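Local coordinates for uncharacterized protein Atu2773 (Agrobacterium tumefaciens, PDB 2QV5) that is of unknown function but belongs to the divergent polysaccharide deacetylase family, so it may act on a carbohydrate substrate, at residues P108-V111 with N112-L116; A143-P146 with V147-I151. All coordinates share one frame; numbering follows the deposited sequence.

Interaction 1: residues P108-V111 with N112-L116; sequences PAKV and NIDRL
V111 and R115 sit one helical turn apart and point the same way. The methyl CG1 of V111 lies over the centre of the R115 guanidinium, 3.7 Å from R115 CZ. CG1 is turned anti to the backbone N of V111 (chi1 169°), which sets it against one face of the flat group. With CG of R115 beside its backbone N (chi1 -82°), the extended chain runs back toward the helix start. There its edge is used. R115 NH2 gives a hydrogen bond to N112 OD1 at 3.1 Å, and the oxygen lies close to the guanidinium plane. The bond is bent, with an N-H...O angle of 139°. NH2 also takes part in a salt bridge with D107, just before the helix. N112 ND2 bonds to L104 O, and both the oxygen and the nitrogen of the amide thus have partners. These bonds tie the loop before the helix to its first turns.

The segment is the start of helix 109-120, with P108 at the N-cap position. This is the helix of the crossover in a beta-alpha-beta unit between the parallel strands 82-88 and 128-131. The backbone bond from N112 N to P108 O is weak at 3.4 Å. The next one is shorter, from I113 N to A109 O at 2.9 Å. CG1 of I113 sits beside the same carbonyl, 3.1 Å from A109 O.

K110 and D114 meet on another, more exposed side of the helix and cross obliquely. D114 OD2 comes 3.0 Å from K110 O, two acceptors with no hydrogen to share. The lysine chain bends at chi3 and chi4. Its NZ stays 4.3 Å from D114 OD2, too far for a salt bridge, though the opposite charges probably still attract. A109 and I113 touch P146 and D150 of helix 141-153.

Interaction 2: residues A143-P146 with V147-I151; sequences ALEP and VMRDI
L144 and M148 pack one turn apart on the buried side of helix 141-153, the helix of the crossover in a beta-alpha-beta unit between strands 128-131 and 157-160. L144 CD1 lies 3.8 Å from M148 CG, and the sulfur SD touches L144 CG. Helix 169-176 packs against both residues, and F158 of strand 157-160 meets M148. V147 is buried too. With CG1 anti to the backbone N (chi1 173°), CG2 of V147 falls beside that N, 3.4 Å from A143 O. Its side chain packs on L103 and F137. P146 has no N-H to give to the turn before, and the helix is kinked there. Its carbonyl still takes the N-H of D150, whose carboxylate pairs with R154 and bonds to H117.

The outer side is more open to solvent and is joined by a salt bridge rather than close apolar packing. E145, extended beyond CG, and R149, extended from CG to NE, lie side by side. R149 also touches I176. The carboxylate and guanidinium planes are 48° apart. R149 NH2 comes nearly along the C-O axis of E145 OE2 at 2.8 Å. R149 NE, also near the guanidinium plane, meets the anti lone pair of E145 OE2 at 3.0 Å.

Overall arrangement
Interaction 1 comes first along the chain, on helix 109-120, and interaction 2 follows on helix 141-153. Their centres are about 10 Å apart. Both helices belong to the crossovers of consecutive beta-alpha-beta units that share strand 128-131 in the parallel sheet. Interaction 1 lies nearer the surface, and interaction 2 is more buried. The helices touch directly: I113 CD1 meets P146 O at 3.6 Å, and L116 CD2 approaches D150 OD2 at 3.4 Å. L103 and F137 touch residues of both interactions. The two helices pack side by side next to the parallel sheet, in the part of the chain assigned to the divergent polysaccharide deacetylase family.

Interaction 1: residues P108-V111 with N112-L116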
# COMPACT_ATOMS: atom_id res chain seq x y z
N PRO A 108 -20.35 5.97 13.23
CA PRO A 108 -20.69 7.10 12.35
C PRO A 108 -19.45 7.68 11.68
O PRO A 108 -18.34 7.49 12.18
CB PRO A 108 -21.30 8.12 13.31
CG PRO A 108 -20.68 7.83 14.62
CD PRO A 108 -20.52 6.33 14.66
N ALA A 109 -19.67 8.37 10.55
CA ALA A 109 -18.61 8.92 9.71
C ALA A 109 -17.54 9.70 10.48
O ALA A 109 -16.35 9.46 10.27
CB ALA A 109 -19.20 9.78 8.59
N LYS A 110 -17.96 10.58 11.38
CA LYS A 110 -17.03 11.43 12.14
C LYS A 110 -16.07 10.68 13.08
O LYS A 110 -14.95 11.12 13.30
CB LYS A 110 -17.78 12.56 12.87
CG LYS A 110 -17.94 12.37 14.38
CD LYS A 110 -18.22 13.69 15.10
CE LYS A 110 -17.33 13.87 16.33
NZ LYS A 110 -17.40 12.73 17.30
N VAL A 111 -16.51 9.54 13.62
CA VAL A 111 -15.69 8.73 14.52
C VAL A 111 -14.59 7.99 13.73
O VAL A 111 -13.44 7.90 14.18
CB VAL A 111 -16.56 7.77 15.39
CG1 VAL A 111 -15.72 6.74 16.14
CG2 VAL A 111 -17.42 8.57 16.38
N ASN A 112 -14.96 7.47 12.56
CA ASN A 112 -14.01 6.81 11.67
C ASN A 112 -13.02 7.79 11.04
O ASN A 112 -11.85 7.45 10.86
CB ASN A 112 -14.73 6.01 10.58
CG ASN A 112 -15.25 4.66 11.07
OD1 ASN A 112 -14.73 4.08 12.02
ND2 ASN A 112 -16.27 4.15 10.39
N ILE A 113 -13.49 8.99 10.70
CA ILE A 113 -12.61 10.03 10.11
C ILE A 113 -11.55 10.50 11.12
O ILE A 113 -10.40 10.74 10.75
CB ILE A 113 -13.42 11.23 9.49
CG1 ILE A 113 -14.31 10.78 8.32
CG2 ILE A 113 -12.49 12.35 9.00
CD1 ILE A 113 -13.59 10.33 7.06
N ASP A 114 -11.94 10.60 12.39
CA ASP A 114 -11.01 10.91 13.47
C ASP A 114 -9.94 9.83 13.65
O ASP A 114 -8.77 10.14 13.89
CB ASP A 114 -11.76 11.14 14.79
CG ASP A 114 -12.43 12.51 14.84
OD1 ASP A 114 -11.88 13.48 14.26
OD2 ASP A 114 -13.52 12.63 15.46
N ARG A 115 -10.35 8.57 13.54
CA ARG A 115 -9.43 7.43 13.64
C ARG A 115 -8.43 7.44 12.50
O ARG A 115 -7.25 7.19 12.72
CB ARG A 115 -10.21 6.12 13.59
CG ARG A 115 -10.81 5.72 14.92
CD ARG A 115 -11.81 4.61 14.73
NE ARG A 115 -12.44 4.26 16.00
CZ ARG A 115 -13.65 3.72 16.10
NH1 ARG A 115 -14.15 3.44 17.29
NH2 ARG A 115 -14.37 3.49 15.01
N LEU A 116 -8.94 7.69 11.30
CA LEU A 116 -8.15 7.83 10.07
C LEU A 116 -7.10 8.92 10.21
O LEU A 116 -5.93 8.71 9.90
CB LEU A 116 -9.08 8.17 8.91
CG LEU A 116 -8.45 8.45 7.54
CD1 LEU A 116 -7.71 7.19 7.07
CD2 LEU A 116 -9.47 8.88 6.50

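Interaction 2: residues A143-P146 with V147-I151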
# COMPACT_ATOMS: atom_id res chain seq x y z
N ALA A 143 -19.90 2.97 5.16
CA ALA A 143 -18.69 3.08 5.97
C ALA A 143 -17.49 3.50 5.13
O ALA A 143 -16.69 4.36 5.53
CB ALA A 143 -18.41 1.76 6.67
N LEU A 144 -17.37 2.89 3.95
CA LEU A 144 -16.22 3.13 3.08
C LEU A 144 -16.26 4.46 2.32
O LEU A 144 -15.21 5.10 2.13
CB LEU A 144 -16.04 1.95 2.11
CG LEU A 144 -14.77 1.94 1.25
CD1 LEU A 144 -13.50 2.03 2.10
CD2 LEU A 144 -14.75 0.70 0.36
N GLU A 145 -17.45 4.90 1.89
CA GLU A 145 -17.58 6.15 1.13
C GLU A 145 -17.01 7.44 1.80
O GLU A 145 -16.24 8.15 1.15
CB GLU A 145 -18.99 6.35 0.58
CG GLU A 145 -19.05 7.35 -0.58
CD GLU A 145 -20.48 7.74 -0.97
OE1 GLU A 145 -21.40 6.89 -0.90
OE2 GLU A 145 -20.67 8.90 -1.38
N PRO A 146 -17.35 7.74 3.09
CA PRO A 146 -16.78 8.96 3.67
C PRO A 146 -15.26 8.91 3.78
O PRO A 146 -14.59 9.93 3.64
CB PRO A 146 -17.36 8.99 5.09
CG PRO A 146 -18.52 8.09 5.07
CD PRO A 146 -18.21 7.04 4.06
N VAL A 147 -14.74 7.71 4.04
CA VAL A 147 -13.30 7.45 4.21
C VAL A 147 -12.58 7.71 2.89
O VAL A 147 -11.57 8.43 2.84
CB VAL A 147 -13.07 6.00 4.72
CG1 VAL A 147 -11.59 5.62 4.76
CG2 VAL A 147 -13.69 5.86 6.11
N MET A 148 -13.13 7.15 1.81
CA MET A 148 -12.56 7.32 0.48
C MET A 148 -12.68 8.75 -0.04
O MET A 148 -11.82 9.21 -0.80
CB MET A 148 -13.15 6.31 -0.50
CG MET A 148 -12.63 4.87 -0.25
SD MET A 148 -12.99 3.76 -1.60
CE MET A 148 -11.85 4.38 -2.82
N ARG A 149 -13.73 9.45 0.37
CA ARG A 149 -13.87 10.87 0.05
C ARG A 149 -12.81 11.73 0.75
O ARG A 149 -12.21 12.60 0.13
CB ARG A 149 -15.26 11.38 0.39
CG ARG A 149 -16.35 10.90 -0.56
CD ARG A 149 -17.65 11.64 -0.31
NE ARG A 149 -18.73 11.14 -1.15
CZ ARG A 149 -18.99 11.57 -2.39
NH1 ARG A 149 -18.25 12.52 -2.95
NH2 ARG A 149 -20.00 11.04 -3.07
N ASP A 150 -12.56 11.46 2.04
CA ASP A 150 -11.49 12.16 2.77
C ASP A 150 -10.11 11.92 2.14
O ASP A 150 -9.37 12.88 1.87
CB ASP A 150 -11.46 11.78 4.25
CG ASP A 150 -10.42 12.55 5.03
OD1 ASP A 150 -10.70 13.68 5.47
OD2 ASP A 150 -9.29 12.04 5.20
N ILE A 151 -9.78 10.66 1.88
CA ILE A 151 -8.51 10.28 1.25
C ILE A 151 -8.39 10.92 -0.14
O ILE A 151 -7.34 11.48 -0.47
CB ILE A 151 -8.35 8.73 1.18
CG1 ILE A 151 -8.24 8.14 2.58
CG2 ILE A 151 -7.10 8.33 0.35
CD1 ILE A 151 -8.67 6.70 2.68